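Local coordinates for protein nucleoporin NUP145N (Chaetomium thermophilum, PDB 5HB6) that probably serves as a structural component of the nuclear pore complex, here seen as the autoproteolytic domain of a family whose members cleave their own precursors, at residues 111-114 with 119-122; 38-43 with 131-136. The protein carries 1 engineered substitution. One frame throughout, in Å; residues are numbered along the deposited sequence. Where two conformers were deposited one is given.

How the contacts relate
Following the chain from the N terminus, strand 35-39 is the first of the parts joined here, and residues 38-43 at its end wait for their partner until residues 131-136, so contact 2 closes a long loop of 87 residues. Contact 1 is nested inside that loop: only four residues separate segment 111-114, at the end of helix 102-113, from segment 119-122, which it meets almost at once. Strands 119-124 and 129-134 are neighbours in the six-stranded antiparallel sheet, with 119-124 at one edge. Contact 1 therefore fastens a helix to that edge, while contact 2 reaches from 129-134 past strand 85-89 to the residues just after 35-39. The two touch directly through a probable hydrogen bond, Glu121 OE2 to Ser133 OG (2.7 Å).

Contact 1: residues 111-114 with 119-122; sequences RLKS and TFES
Phe120 lies against the last turn of helix 102-113, its ring covered on one face by Lys113, in a tight helix-to-strand connection at the edge of the antiparallel sheet of the autopeptidase domain. The CH-pi contact carries most of the weight: Lys113 CG stands 3.7 Å from the centroid of the Phe120 ring, 17° off the ring normal. From there the extended lysine chain runs on over the same face, and Lys113 CE comes to 3.7 Å from Phe120 CE2 at the rim. The lysine chain thus serves as an apolar lid, while its NZ turns to a salt bridge with Glu110. Phe120 holds CG opposite its backbone N (chi1 -180°), which carries the ring forward to the helix. Leu112 meets the ring obliquely, with Leu112 CB 4.0 Å from Phe120 CE1, and it also packs on Trp130 of the next strand. Across the ring from Lys113, the backbone N of Ser122 sits 3.6 Å off the plane of the Phe120 ring, nearer its periphery than its centre. Glu121 and Ser122 together face Ala131 in a classic beta bulge. Beside the apolar contact a water links the backbones, 2.6 Å from Lys113 O and accepting from Phe120 N at 2.9 Å.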
# COMPACT_ATOMS: atom_id res chain seq x y z
N ARG A 111 17.49 -2.25 10.50
CA ARG A 111 17.04 -0.86 10.48
C ARG A 111 15.66 -0.73 9.84
O ARG A 111 14.85 0.11 10.26
CB ARG A 111 18.07 0.02 9.78
CG ARG A 111 19.40 0.12 10.56
CD ARG A 111 19.21 0.68 11.98
NE ARG A 111 18.90 2.11 11.98
CZ ARG A 111 18.30 2.76 12.98
NH1 ARG A 111 17.89 2.11 14.06
NH2 ARG A 111 18.11 4.07 12.89
N LEU A 112 15.35 -1.55 8.82
CA LEU A 112 13.98 -1.55 8.31
C LEU A 112 12.99 -1.90 9.41
O LEU A 112 11.89 -1.33 9.46
CB LEU A 112 13.83 -2.53 7.15
CG LEU A 112 14.49 -2.13 5.84
CD1 LEU A 112 14.27 -3.26 4.83
CD2 LEU A 112 13.97 -0.84 5.29
N LYS A 113 13.36 -2.83 10.30
CA LYS A 113 12.45 -3.21 11.37
C LYS A 113 12.15 -2.04 12.29
O LYS A 113 11.08 -2.01 12.92
CB LYS A 113 12.99 -4.41 12.14
CG LYS A 113 12.99 -5.70 11.32
CD LYS A 113 13.64 -6.86 12.06
CE LYS A 113 13.54 -8.15 11.26
NZ LYS A 113 14.26 -9.26 11.91
N SER A 114 13.05 -1.07 12.39
CA SER A 114 12.91 0.04 13.31
C SER A 114 12.31 1.30 12.69
O SER A 114 12.20 2.32 13.38
CB SER A 114 14.26 0.32 13.97
OG SER A 114 14.63 -0.79 14.78
N THR A 119 5.10 -1.58 10.93
CA THR A 119 5.32 -2.88 11.55
C THR A 119 5.91 -3.79 10.48
O THR A 119 5.23 -4.15 9.52
CB THR A 119 4.01 -3.45 12.08
OG1 THR A 119 3.46 -2.56 13.07
CG2 THR A 119 4.24 -4.79 12.71
N PHE A 120 7.18 -4.12 10.62
CA PHE A 120 7.88 -4.88 9.61
C PHE A 120 7.19 -6.20 9.35
O PHE A 120 6.83 -6.91 10.28
CB PHE A 120 9.30 -5.14 10.11
CG PHE A 120 10.17 -5.92 9.18
CD1 PHE A 120 10.92 -5.28 8.21
CD2 PHE A 120 10.29 -7.30 9.30
CE1 PHE A 120 11.74 -5.99 7.38
CE2 PHE A 120 11.11 -8.01 8.48
CZ PHE A 120 11.85 -7.36 7.52
N GLU A 121 7.04 -6.54 8.08
CA GLU A 121 6.54 -7.84 7.65
C GLU A 121 7.64 -8.67 7.02
O GLU A 121 7.86 -9.81 7.42
CB GLU A 121 5.38 -7.64 6.67
CG GLU A 121 4.18 -6.99 7.33
CD GLU A 121 3.17 -7.96 7.88
OE1 GLU A 121 3.34 -9.18 7.71
OE2 GLU A 121 2.19 -7.49 8.49
N SER A 122 8.39 -8.09 6.09
CA SER A 122 9.44 -8.86 5.44
C SER A 122 10.34 -7.95 4.63
O SER A 122 9.98 -6.82 4.27
CB SER A 122 8.85 -9.91 4.51
OG SER A 122 8.11 -9.28 3.49
O HOH W 1 8.57 -2.66 12.77

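Contact 2: residues 38-43 with 131-136; sequences QFKVPV and AFSVEH
Lys40, just beyond the end of strand 35-39, reaches across to Ser133 of strand 129-134 and touches it with its amino end. In the antiparallel sheet of the autopeptidase domain strand 85-89 lies between these two, so a side-chain hydrogen bond joins them where their backbones do not pair; Lys40 CA and Ser133 CA are 9.0 Å apart. The close-packed side is the serine: Ser133 is buried, and Lys40 NZ donates to Ser133 OG at 3.0 Å, with Ser133 CB 3.5 Å from the same nitrogen. A bend at chi3 (64°) turns the lysine's end into this position. The other side is loose and wet. Lys40 is exposed and was deposited in two conformers, so the grip described belongs to one of them. There NZ also donates to a water, at 2.8 Å, which in turn gives its protons to Val134 O and Glu135 OE2. With an alanine at Ser133, the ammonium and the Glu121 carboxylate would probably both lose the hydroxyl they share. Since Ser133 OG accepts from the lysine, its own proton probably goes to Glu121, while Glu135 OE2, 5.1 Å from Lys40 NZ, is coupled to the ammonium through water instead of a direct salt bridge.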
# COMPACT_ATOMS: atom_id res chain seq x y z
N GLN A 38 -2.36 -3.38 0.25
CA GLN A 38 -3.40 -4.39 0.47
C GLN A 38 -4.12 -4.01 1.75
O GLN A 38 -3.54 -4.09 2.84
CB GLN A 38 -2.80 -5.79 0.62
CG GLN A 38 -2.13 -6.33 -0.62
CD GLN A 38 -1.43 -7.66 -0.38
OE1 GLN A 38 -2.07 -8.70 -0.36
NE2 GLN A 38 -0.11 -7.63 -0.15
N PHE A 39 -5.38 -3.62 1.64
CA PHE A 39 -6.14 -3.24 2.82
C PHE A 39 -6.52 -4.50 3.61
O PHE A 39 -6.99 -5.49 3.03
CB PHE A 39 -7.33 -2.36 2.44
CG PHE A 39 -6.88 -1.07 1.79
CD1 PHE A 39 -6.49 0.01 2.56
CD2 PHE A 39 -6.75 -0.97 0.41
CE1 PHE A 39 -6.03 1.17 1.98
CE2 PHE A 39 -6.26 0.18 -0.18
CZ PHE A 39 -5.90 1.26 0.61
N LYS A 40 -6.31 -4.45 4.91
CA LYS A 40 -6.35 -5.65 5.74
C LYS A 40 -7.73 -5.95 6.30
O LYS A 40 -7.95 -7.06 6.78
CB LYS A 40 -5.32 -5.53 6.88
CG LYS A 40 -3.87 -5.65 6.36
CD LYS A 40 -2.82 -5.25 7.38
CE LYS A 40 -2.81 -6.16 8.56
NZ LYS A 40 -1.70 -5.80 9.49
N VAL A 41 -8.68 -5.02 6.17
CA VAL A 41 -10.03 -5.20 6.68
C VAL A 41 -10.96 -4.88 5.52
O VAL A 41 -10.54 -4.29 4.51
CB VAL A 41 -10.31 -4.25 7.88
CG1 VAL A 41 -9.42 -4.60 9.05
CG2 VAL A 41 -10.09 -2.80 7.46
N PRO A 42 -12.24 -5.26 5.62
CA PRO A 42 -13.17 -4.89 4.56
C PRO A 42 -13.27 -3.38 4.50
O PRO A 42 -13.24 -2.70 5.53
CB PRO A 42 -14.51 -5.51 5.00
CG PRO A 42 -14.13 -6.57 5.96
CD PRO A 42 -12.90 -6.06 6.68
N VAL A 43 -13.35 -2.85 3.28
CA VAL A 43 -13.43 -1.41 3.07
C VAL A 43 -14.74 -1.03 2.40
O VAL A 43 -15.25 -1.74 1.54
CB VAL A 43 -12.22 -0.85 2.27
CG1 VAL A 43 -10.94 -0.93 3.11
CG2 VAL A 43 -12.05 -1.58 0.97
N ALA A 131 8.19 -5.12 2.88
CA ALA A 131 6.77 -5.14 3.19
C ALA A 131 6.59 -4.83 4.66
O ALA A 131 7.37 -5.29 5.51
CB ALA A 131 6.15 -6.48 2.85
N PHE A 132 5.57 -4.05 4.95
CA PHE A 132 5.29 -3.64 6.31
C PHE A 132 3.81 -3.29 6.43
O PHE A 132 3.16 -2.94 5.44
CB PHE A 132 6.15 -2.44 6.71
CG PHE A 132 5.98 -1.24 5.80
CD1 PHE A 132 6.71 -1.13 4.62
CD2 PHE A 132 5.09 -0.23 6.12
CE1 PHE A 132 6.56 -0.04 3.79
CE2 PHE A 132 4.94 0.88 5.27
CZ PHE A 132 5.65 0.95 4.11
N SER A 133 3.29 -3.36 7.65
CA SER A 133 1.92 -2.97 7.91
C SER A 133 1.89 -1.58 8.55
O SER A 133 2.80 -1.16 9.27
CB SER A 133 1.22 -3.97 8.82
OG SER A 133 0.88 -5.16 8.13
N VAL A 134 0.77 -0.91 8.34
CA VAL A 134 0.44 0.31 9.04
C VAL A 134 -0.96 0.11 9.62
O VAL A 134 -1.76 -0.68 9.12
CB VAL A 134 0.51 1.56 8.13
CG1 VAL A 134 1.92 1.72 7.58
CG2 VAL A 134 -0.52 1.51 7.01
N GLU A 135 -1.25 0.84 10.68
CA GLU A 135 -2.56 0.78 11.31
C GLU A 135 -3.57 1.69 10.65
O GLU A 135 -4.77 1.48 10.83
CB GLU A 135 -2.45 1.14 12.79
CG GLU A 135 -1.63 0.16 13.57
CD GLU A 135 -2.05 -1.28 13.31
OE1 GLU A 135 -3.24 -1.59 13.47
OE2 GLU A 135 -1.17 -2.09 12.92
N HIS A 136 -3.11 2.68 9.92
CA HIS A 136 -3.97 3.66 9.28
C HIS A 136 -3.04 4.60 8.54
O HIS A 136 -1.82 4.39 8.57
CB HIS A 136 -4.79 4.44 10.30
CG HIS A 136 -3.97 4.99 11.42
ND1 HIS A 136 -3.03 5.98 11.24
CD2 HIS A 136 -3.90 4.64 12.73
CE1 HIS A 136 -2.43 6.23 12.39
NE2 HIS A 136 -2.94 5.43 13.31
O HOH W 2 -1.94 -3.16 10.51